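Local coordinates for Lmo0325 protein (PDB 4RYK) that probably binds DNA as a transcriptional regulator, joining an N-terminal helix-turn-helix to a larger all-helical, TPR-like C-terminal portion of the Rgg type, at residues 84-89 and 118-123; 225-230 and 251-256. All blocks are in the same frame, centred on the assembly; numbering follows the deposited sequence.

Interaction 1 (84-89 and 118-123); sequences IDFVEL and AILHTR
Phe-86 meets Ile-119, Leu-120 and Arg-123 across two nearly parallel helices, 82-91 and 113-132, of the all-helical, probably TPR-like body, with helix 95-108 running between them in sequence. It illustrates how one aromatic side chain can join two helices: the segment axes come no closer than 12.1 Å, at an angle of 7°, and the ring of Phe-86 spans the separation. The bond from CA to CB heads for the other helix, and CG, anti to the backbone N (chi1 178°), carries the ring on. CB and CG stop short of it, and the packing starts at CD1, which lies 3.7 Å from CD2 of Leu-120. Next along that side, CE1 is shared between the same methyl and CG of Arg-123. At the tip, CZ presses on CG2 of Ile-119 at 3.6 Å, and CE2 takes a looser contact with this methyl. All three neighbours come to the ring obliquely. Arg-123, bent at chi2 and chi3, sets its CB-CG bond across the CE1-CZ bond and then brings its guanidinium round, one face over CZ; the two planes are 67° apart, so the groups do not stack flat. Helix 95-108 adds Ile-105 against Leu-120 and Met-98 against Arg-123. Behind Ile-119, its carbonyl O takes two donors from the same face, Thr-122 OG1 at 2.9 Å and Arg-123 N at 3.0 Å.

Interaction 2 (225-230 and 251-256); sequences LVLEKL and YYQGAI
Successive antiparallel helices, 220-235 and 243-259, form a helical hairpin of the Rgg-type C-terminal region, and its packing rests here on Leu-227 set against Tyr-252, Gln-253 and Ile-256. The segment axes cross at -156° and approach to 10.6 Å, a separation spanned here by Leu-227. Leu-227 points its CB at the partner helix, and its two methyls divide the work. CD2 goes deepest: it sits 3.6 Å from the backbone CA of Gln-253 and 3.7 Å from CD1 of Ile-256, one turn further along. CD1 takes the other side, 4.1 Å from CB of Tyr-252. Gln-253 meets the leucine at about a right angle; the bend at its chi2 (57°) folds the amide back, so that OE1 also rests 3.7 Å from Leu-227 CD2. Tyr-252 offers the leucine its CB alone, because its ring turns off toward helix 197-216, where it packs on Ile-215 and its OH is hydrogen-bonded to Asp-212. Val-226, next to Leu-227, also touches that helix through Thr-211 and Leu-214, so both arms of the hairpin lean on helix 197-216. No hydrogen bond joins the two segments. The chemistry therefore implies cohesion by van der Waals contact, mostly between apolar groups, with the Gln-253 amide resting on a methyl, while the polar tyrosine tip is satisfied on a third helix.

How the interactions relate
Interactions 1 and 2 illustrate how a helical body is built from short-range helix pairings of different kinds. They come in series: 84-89 with 118-123 is complete before 225-230 with 251-256 begins. Their centres lie 28 Å apart and their nearest atoms about 15 Å, so neither touches the other, and they share no helix. Segment 118-123 and both segments of interaction 2 fall within the Rgg-type C-terminal region, so the two contacts hold separate parts of the same helical body together. The first lies closer to the centre of the chain, the second further out. Neither meets the other subunit of the assembly, so both belong to the internal packing of a single chain.

Interaction 1 (84-89 and 118-123)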
loop_
_atom_site.group_PDB
_atom_site.type_symbol
_atom_site.label_atom_id
_atom_site.label_comp_id
_atom_site.label_asym_id
_atom_site.label_seq_id
_atom_site.Cartn_x
_atom_site.Cartn_y
_atom_site.Cartn_z
ATOM N N ILE A 84 -1.546 -8.920 -11.917
ATOM C CA ILE A 84 -0.103 -9.051 -11.665
ATOM C C ILE A 84 0.564 -9.815 -12.820
ATOM O O ILE A 84 1.556 -9.359 -13.396
ATOM C CB ILE A 84 0.144 -9.837 -10.374
ATOM C CG1 ILE A 84 -0.273 -9.001 -9.151
ATOM C CG2 ILE A 84 1.606 -10.263 -10.281
ATOM C CD1 ILE A 84 -0.653 -9.845 -7.939
ATOM N N ASP A 85 0.005 -10.975 -13.156
ATOM C CA ASP A 85 0.600 -11.813 -14.212
ATOM C C ASP A 85 0.559 -11.101 -15.523
ATOM O O ASP A 85 1.521 -11.122 -16.271
ATOM C CB ASP A 85 -0.158 -13.117 -14.378
ATOM C CG ASP A 85 -0.101 -13.973 -13.143
ATOM O OD1 ASP A 85 0.827 -13.770 -12.360
ATOM O OD2 ASP A 85 -0.994 -14.837 -12.952
ATOM N N PHE A 86 -0.564 -10.461 -15.816
ATOM C CA PHE A 86 -0.721 -9.850 -17.129
ATOM C C PHE A 86 0.250 -8.698 -17.337
ATOM O O PHE A 86 0.812 -8.489 -18.421
ATOM C CB PHE A 86 -2.159 -9.339 -17.298
ATOM C CG PHE A 86 -2.395 -8.643 -18.601
ATOM C CD1 PHE A 86 -2.334 -9.355 -19.811
ATOM C CD2 PHE A 86 -2.623 -7.279 -18.643
ATOM C CE1 PHE A 86 -2.535 -8.725 -21.027
ATOM C CE2 PHE A 86 -2.837 -6.636 -19.851
ATOM C CZ PHE A 86 -2.803 -7.362 -21.046
ATOM N N VAL A 87 0.412 -7.915 -16.292
ATOM C CA VAL A 87 1.316 -6.781 -16.325
ATOM C C VAL A 87 2.757 -7.238 -16.517
ATOM O O VAL A 87 3.511 -6.701 -17.334
ATOM C CB VAL A 87 1.162 -6.009 -14.995
ATOM C CG1 VAL A 87 2.282 -5.001 -14.780
ATOM C CG2 VAL A 87 -0.198 -5.328 -14.969
ATOM N N GLU A 88 3.146 -8.250 -15.764
ATOM C CA GLU A 88 4.471 -8.817 -15.943
ATOM C C GLU A 88 4.690 -9.333 -17.369
ATOM O O GLU A 88 5.686 -9.023 -17.987
ATOM C CB GLU A 88 4.686 -9.928 -14.955
ATOM C CG GLU A 88 5.987 -10.632 -15.200
ATOM C CD GLU A 88 6.434 -11.373 -13.982
ATOM O OE1 GLU A 88 5.536 -11.782 -13.213
ATOM O OE2 GLU A 88 7.664 -11.530 -13.793
ATOM N N LEU A 89 3.759 -10.114 -17.897
ATOM C CA LEU A 89 3.886 -10.611 -19.262
ATOM C C LEU A 89 3.898 -9.485 -20.298
ATOM O O LEU A 89 4.726 -9.482 -21.204
ATOM C CB LEU A 89 2.748 -11.572 -19.549
ATOM C CG LEU A 89 2.710 -12.845 -18.707
ATOM C CD1 LEU A 89 1.368 -13.538 -18.785
ATOM C CD2 LEU A 89 3.794 -13.768 -19.188
ATOM N N ALA A 118 -10.700 -11.136 -23.590
ATOM C CA ALA A 118 -10.610 -10.222 -24.736
ATOM C C ALA A 118 -9.352 -9.372 -24.620
ATOM O O ALA A 118 -8.655 -9.102 -25.592
ATOM C CB ALA A 118 -11.870 -9.362 -24.840
ATOM N N ILE A 119 -9.017 -8.968 -23.405
ATOM C CA ILE A 119 -7.819 -8.144 -23.219
ATOM C C ILE A 119 -6.568 -8.906 -23.634
ATOM O O ILE A 119 -5.710 -8.414 -24.382
ATOM C CB ILE A 119 -7.743 -7.608 -21.768
ATOM C CG1 ILE A 119 -8.697 -6.406 -21.642
ATOM C CG2 ILE A 119 -6.342 -7.149 -21.405
ATOM C CD1 ILE A 119 -9.042 -6.102 -20.223
ATOM N N LEU A 120 -6.486 -10.127 -23.173
ATOM C CA LEU A 120 -5.388 -10.964 -23.504
ATOM C C LEU A 120 -5.303 -11.219 -25.017
ATOM O O LEU A 120 -4.229 -11.161 -25.595
ATOM C CB LEU A 120 -5.553 -12.283 -22.771
ATOM C CG LEU A 120 -4.931 -12.466 -21.397
ATOM C CD1 LEU A 120 -5.413 -13.784 -20.819
ATOM C CD2 LEU A 120 -3.418 -12.500 -21.476
ATOM N N HIS A 121 -6.428 -11.569 -25.644
ATOM C CA HIS A 121 -6.424 -11.797 -27.072
ATOM C C HIS A 121 -5.916 -10.591 -27.793
ATOM O O HIS A 121 -5.079 -10.729 -28.672
ATOM C CB HIS A 121 -7.818 -12.066 -27.593
ATOM C CG HIS A 121 -8.207 -13.500 -27.533
ATOM N ND1 HIS A 121 -9.163 -13.977 -26.659
ATOM C CD2 HIS A 121 -7.785 -14.562 -28.258
ATOM C CE1 HIS A 121 -9.318 -15.276 -26.845
ATOM N NE2 HIS A 121 -8.495 -15.652 -27.810
ATOM N N THR A 122 -6.411 -9.400 -27.453
ATOM C CA THR A 122 -5.984 -8.219 -28.187
ATOM C C THR A 122 -4.505 -7.995 -28.009
ATOM O O THR A 122 -3.829 -7.556 -28.948
ATOM C CB THR A 122 -6.708 -6.909 -27.819
ATOM O OG1 THR A 122 -6.443 -6.543 -26.460
ATOM C CG2 THR A 122 -8.188 -7.051 -28.000
ATOM N N ARG A 123 -4.004 -8.281 -26.814
ATOM C CA ARG A 123 -2.595 -8.046 -26.517
ATOM C C ARG A 123 -1.757 -9.049 -27.291
ATOM O O ARG A 123 -0.700 -8.711 -27.816
ATOM C CB ARG A 123 -2.366 -8.126 -24.993
ATOM C CG ARG A 123 -0.977 -7.815 -24.493
ATOM C CD ARG A 123 -0.422 -6.499 -24.982
ATOM N NE ARG A 123 -1.019 -5.366 -24.326
ATOM C CZ ARG A 123 -0.368 -4.534 -23.513
ATOM N NH1 ARG A 123 0.928 -4.690 -23.241
ATOM N NH2 ARG A 123 -1.023 -3.523 -22.978
#

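Interaction 2 (225-230 and 251-256)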
loop_
_atom_site.group_PDB
_atom_site.type_symbol
_atom_site.label_atom_id
_atom_site.label_comp_id
_atom_site.label_asym_id
_atom_site.label_seq_id
_atom_site.Cartn_x
_atom_site.Cartn_y
_atom_site.Cartn_z
ATOM N N LEU A 225 -6.080 19.240 -17.389
ATOM C CA LEU A 225 -7.094 18.703 -16.475
ATOM C C LEU A 225 -6.634 17.438 -15.807
ATOM O O LEU A 225 -6.771 17.265 -14.583
ATOM C CB LEU A 225 -8.420 18.454 -17.199
ATOM C CG LEU A 225 -9.072 19.766 -17.642
ATOM C CD1 LEU A 225 -10.280 19.522 -18.526
ATOM C CD2 LEU A 225 -9.417 20.663 -16.454
ATOM N N VAL A 226 -6.100 16.526 -16.613
ATOM C CA VAL A 226 -5.681 15.242 -16.094
ATOM C C VAL A 226 -4.456 15.375 -15.165
ATOM O O VAL A 226 -4.389 14.721 -14.133
ATOM C CB VAL A 226 -5.407 14.248 -17.222
ATOM C CG1 VAL A 226 -4.966 12.926 -16.642
ATOM C CG2 VAL A 226 -6.668 14.017 -18.044
ATOM N N LEU A 227 -3.508 16.236 -15.531
ATOM C CA LEU A 227 -2.375 16.516 -14.670
ATOM C C LEU A 227 -2.826 16.987 -13.297
ATOM O O LEU A 227 -2.274 16.550 -12.272
ATOM C CB LEU A 227 -1.433 17.561 -15.291
ATOM C CG LEU A 227 -0.275 18.051 -14.409
ATOM C CD1 LEU A 227 0.650 16.923 -13.986
ATOM C CD2 LEU A 227 0.567 19.074 -15.120
ATOM N N GLU A 228 -3.816 17.870 -13.251
ATOM C CA GLU A 228 -4.309 18.368 -11.959
ATOM C C GLU A 228 -4.799 17.189 -11.086
ATOM O O GLU A 228 -4.629 17.176 -9.849
ATOM C CB GLU A 228 -5.372 19.434 -12.219
ATOM C CG GLU A 228 -6.195 19.912 -11.033
ATOM C CD GLU A 228 -7.552 20.576 -11.441
ATOM O OE1 GLU A 228 -7.692 21.119 -12.590
ATOM O OE2 GLU A 228 -8.494 20.541 -10.589
ATOM N N LYS A 229 -5.372 16.169 -11.717
ATOM C CA LYS A 229 -5.813 14.993 -10.979
ATOM C C LYS A 229 -4.654 14.162 -10.505
ATOM O O LYS A 229 -4.708 13.588 -9.436
ATOM C CB LYS A 229 -6.667 14.070 -11.828
ATOM C CG LYS A 229 -7.995 14.662 -12.254
ATOM C CD LYS A 229 -8.995 14.769 -11.118
ATOM C CE LYS A 229 -9.843 16.001 -11.411
ATOM N NZ LYS A 229 -11.077 15.954 -10.666
ATOM N N LEU A 230 -3.641 14.035 -11.346
ATOM C CA LEU A 230 -2.436 13.312 -10.963
ATOM C C LEU A 230 -1.789 14.029 -9.745
ATOM O O LEU A 230 -1.376 13.384 -8.800
ATOM C CB LEU A 230 -1.472 13.256 -12.127
ATOM C CG LEU A 230 -0.082 12.752 -11.758
ATOM C CD1 LEU A 230 -0.159 11.341 -11.257
ATOM C CD2 LEU A 230 0.821 12.781 -12.964
ATOM N N TYR A 251 7.474 16.172 -13.691
ATOM C CA TYR A 251 7.897 15.992 -15.061
ATOM C C TYR A 251 6.840 16.522 -16.068
ATOM O O TYR A 251 7.133 17.338 -16.939
ATOM C CB TYR A 251 8.218 14.524 -15.379
ATOM C CG TYR A 251 8.582 14.412 -16.835
ATOM C CD1 TYR A 251 7.609 14.192 -17.794
ATOM C CD2 TYR A 251 9.898 14.594 -17.253
ATOM C CE1 TYR A 251 7.929 14.156 -19.153
ATOM C CE2 TYR A 251 10.241 14.563 -18.582
ATOM C CZ TYR A 251 9.257 14.353 -19.544
ATOM O OH TYR A 251 9.633 14.327 -20.870
ATOM N N TYR A 252 5.615 16.042 -15.960
ATOM C CA TYR A 252 4.573 16.475 -16.906
ATOM C C TYR A 252 4.191 17.970 -16.822
ATOM O O TYR A 252 3.849 18.574 -17.839
ATOM C CB TYR A 252 3.339 15.550 -16.833
ATOM C CG TYR A 252 3.625 14.177 -17.405
ATOM C CD1 TYR A 252 3.967 14.019 -18.749
ATOM C CD2 TYR A 252 3.543 13.042 -16.628
ATOM C CE1 TYR A 252 4.232 12.770 -19.285
ATOM C CE2 TYR A 252 3.820 11.776 -17.151
ATOM C CZ TYR A 252 4.185 11.649 -18.461
ATOM O OH TYR A 252 4.457 10.412 -18.987
ATOM N N GLN A 253 4.299 18.579 -15.648
ATOM C CA GLN A 253 4.025 20.012 -15.481
ATOM C C GLN A 253 5.103 20.761 -16.274
ATOM O O GLN A 253 4.830 21.768 -16.964
ATOM C CB GLN A 253 4.028 20.410 -14.005
ATOM C CG GLN A 253 3.787 21.890 -13.728
ATOM C CD GLN A 253 2.470 22.394 -14.321
ATOM O OE1 GLN A 253 1.464 22.377 -13.643
ATOM N NE2 GLN A 253 2.465 22.779 -15.607
ATOM N N GLY A 254 6.314 20.207 -16.244
ATOM C CA GLY A 254 7.417 20.755 -17.013
ATOM C C GLY A 254 7.120 20.747 -18.497
ATOM O O GLY A 254 7.262 21.750 -19.170
ATOM N N ALA A 255 6.676 19.604 -18.991
ATOM C CA ALA A 255 6.388 19.447 -20.410
ATOM C C ALA A 255 5.275 20.403 -20.851
ATOM O O ALA A 255 5.368 21.039 -21.893
ATOM C CB ALA A 255 5.973 18.003 -20.681
ATOM N N ILE A 256 4.216 20.489 -20.051
ATOM C CA ILE A 256 3.118 21.380 -20.349
ATOM C C ILE A 256 3.530 22.846 -20.335
ATOM O O ILE A 256 3.101 23.631 -21.194
ATOM C CB ILE A 256 1.943 21.129 -19.420
ATOM C CG1 ILE A 256 1.375 19.720 -19.710
ATOM C CG2 ILE A 256 0.882 22.204 -19.628
ATOM C CD1 ILE A 256 0.205 19.321 -18.843
#